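Local coordinates for hypothetical protein (Aquifex aeolicus, PDB 2HEK), which is of unknown function but carries a zinc-binding HD domain, binds GDP far from that metal site, and may act as a dGTPase, at residues Lys35-Gly38 and Leu39-Leu42. Residues are numbered along the deposited sequence; the frame is centred on the assembly and turned at random.
Sequences KQLG and LAYL. With GDP (guanosine-5'-diphosphate), chain G.
Between Leu37 and Ala40 the backbone folds through a type II' beta turn, held by Ala40 N donating to Leu37 O at 3.1 Å and overlapping the type I turn of Lys35 to Gly38. Gly38 occupies the first corner of the second turn, where phi is +66° and psi -117°, and a beta carbon there would be nearly eclipsed with Leu39 N. Glycine, which tolerates a positive phi, therefore suits the corner. Across the turn the methyl of Ala40 packs against Leu37, CB to CB 3.7 Å, and lies close to Leu37 O, which suits a small side chain. Lys35 and Tyr41 make the main side-chain contact, crossing at about a right angle. The lysine's nearly extended aliphatic chain lays CE over one ring face, 4.0 Å from the Tyr41 centroid, as a CH-pi contact. A bend at the last torsion (chi4 61°) then sets NZ in an off-centre cation-pi contact, 4.5 Å from the same centroid. With an alanine at Lys35, this face of Tyr41 would probably lose its CH-pi and cation-pi partner. Leu42 CG lies over the opposite face, while Gly38 O sits at the ring edge, 3.4 Å from Tyr41 CD2. A water sits within hydrogen-bonding distance of Gly38 O and accepts weakly from Tyr41 N. One residue on, Leu42 lines a GDP pocket; its O lies near GDP N7 without bonding to it, and takes a hydrogen bond from Arg280 NH2. Tyrosine suits its place by combining a packing surface with a polar end at the subunit interface: the lysine's methylenes and off-centre ammonium use one face of the ring, Gly38 O its edge, and Tyr33 OH of the second subunit is hydrogen-bonded to its hydroxyl.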
loop_
_atom_site.group_PDB
_atom_site.type_symbol
_atom_site.label_atom_id
_atom_site.label_comp_id
_atom_site.label_asym_id
_atom_site.label_seq_id
_atom_site.Cartn_x
_atom_site.Cartn_y
_atom_site.Cartn_z
ATOM N N LYS A 35 17.057 -13.200 15.908
ATOM C CA LYS A 35 16.100 -12.142 15.597
ATOM C C LYS A 35 16.788 -10.799 15.528
ATOM O O LYS A 35 17.628 -10.471 16.384
ATOM C CB LYS A 35 14.977 -12.089 16.645
ATOM C CG LYS A 35 13.971 -13.256 16.510
ATOM C CD LYS A 35 12.752 -13.058 17.429
ATOM C CE LYS A 35 12.068 -14.393 17.793
ATOM N NZ LYS A 35 13.028 -15.316 18.540
ATOM N N GLN A 36 16.427 -10.031 14.505
ATOM C CA GLN A 36 16.963 -8.718 14.257
ATOM C C GLN A 36 16.809 -7.847 15.493
ATOM O O GLN A 36 17.747 -7.128 15.872
ATOM C CB GLN A 36 16.242 -8.094 13.055
ATOM C CG GLN A 36 16.670 -6.658 12.723
ATOM C CD GLN A 36 18.035 -6.604 12.025
ATOM O OE1 GLN A 36 18.570 -7.630 11.579
ATOM N NE2 GLN A 36 18.615 -5.409 11.955
ATOM N N LEU A 37 15.650 -7.935 16.150
ATOM C CA LEU A 37 15.335 -7.048 17.264
ATOM C C LEU A 37 15.323 -7.722 18.643
ATOM O O LEU A 37 14.780 -7.166 19.581
ATOM C CB LEU A 37 13.996 -6.321 17.011
ATOM C CG LEU A 37 13.897 -5.371 15.816
ATOM C CD1 LEU A 37 12.492 -4.712 15.743
ATOM C CD2 LEU A 37 14.933 -4.256 15.901
ATOM N N GLY A 38 15.939 -8.896 18.764
ATOM C CA GLY A 38 16.147 -9.521 20.050
ATOM C C GLY A 38 14.836 -9.915 20.659
ATOM O O GLY A 38 14.121 -10.725 20.098
ATOM N N LEU A 39 14.527 -9.314 21.806
ATOM C CA LEU A 39 13.303 -9.588 22.575
ATOM C C LEU A 39 12.154 -8.655 22.256
ATOM O O LEU A 39 11.141 -8.727 22.918
ATOM C CB LEU A 39 13.579 -9.489 24.103
ATOM C CG LEU A 39 14.562 -10.517 24.665
ATOM C CD1 LEU A 39 14.953 -10.150 26.098
ATOM C CD2 LEU A 39 13.977 -11.927 24.612
ATOM N N ALA A 40 12.290 -7.771 21.264
ATOM C CA ALA A 40 11.207 -6.856 20.972
ATOM C C ALA A 40 9.894 -7.591 20.659
ATOM O O ALA A 40 8.825 -7.012 20.805
ATOM C CB ALA A 40 11.578 -5.926 19.797
ATOM N N TYR A 41 9.954 -8.856 20.240
ATOM C CA TYR A 41 8.716 -9.567 19.850
ATOM C C TYR A 41 7.826 -9.794 21.075
ATOM O O TYR A 41 6.633 -10.095 20.941
ATOM C CB TYR A 41 9.030 -10.902 19.162
ATOM C CG TYR A 41 9.614 -11.934 20.120
ATOM C CD1 TYR A 41 8.815 -12.916 20.679
ATOM C CD2 TYR A 41 10.950 -11.909 20.481
ATOM C CE1 TYR A 41 9.332 -13.862 21.565
ATOM C CE2 TYR A 41 11.473 -12.840 21.368
ATOM C CZ TYR A 41 10.654 -13.802 21.912
ATOM O OH TYR A 41 11.160 -14.743 22.783
ATOM N N LEU A 42 8.399 -9.607 22.269
ATOM C CA LEU A 42 7.610 -9.727 23.501
ATOM C C LEU A 42 6.703 -8.504 23.701
ATOM O O LEU A 42 5.823 -8.510 24.568
ATOM C CB LEU A 42 8.527 -9.897 24.721
ATOM C CG LEU A 42 9.268 -11.241 24.770
ATOM C CD1 LEU A 42 10.202 -11.258 26.019
ATOM C CD2 LEU A 42 8.298 -12.451 24.804
HETATM P PB GDP G . 2.784 -2.681 30.811
HETATM O O1B GDP G . 3.242 -1.343 30.244
HETATM O O2B GDP G . 2.922 -2.709 32.330
HETATM O O3B GDP G . 1.319 -2.919 30.449
HETATM O O3A GDP G . 3.721 -3.866 30.228
HETATM P PA GDP G . 3.204 -5.273 29.639
HETATM O O1A GDP G . 1.805 -5.651 30.048
HETATM O O2A GDP G . 4.166 -6.361 30.042
HETATM O "O5'" GDP G . 3.282 -5.140 28.027
HETATM C "C5'" GDP G . 3.229 -3.918 27.305
HETATM C "C4'" GDP G . 2.855 -4.140 25.834
HETATM O "O4'" GDP G . 3.235 -5.422 25.296
HETATM C "C3'" GDP G . 1.371 -4.022 25.606
HETATM O "O3'" GDP G . 1.260 -3.111 24.472
HETATM C "C2'" GDP G . 0.998 -5.384 25.104
HETATM O "O2'" GDP G . -0.021 -5.176 24.156
HETATM C "C1'" GDP G . 2.231 -5.895 24.406
HETATM N N9 GDP G . 2.368 -7.368 24.439
HETATM C C8 GDP G . 2.904 -8.137 23.478
HETATM N N7 GDP G . 2.933 -9.435 23.845
HETATM C C5 GDP G . 2.395 -9.502 25.073
HETATM C C6 GDP G . 2.100 -10.577 26.037
HETATM O O6 GDP G . 2.407 -11.720 25.729
HETATM N N1 GDP G . 1.576 -10.274 27.238
HETATM C C2 GDP G . 1.258 -9.005 27.575
HETATM N N2 GDP G . 0.703 -8.782 28.813
HETATM N N3 GDP G . 1.498 -7.958 26.717
HETATM C C4 GDP G . 2.045 -8.152 25.488
HETATM O O HOH W 1 12.249 -9.289 18.255
#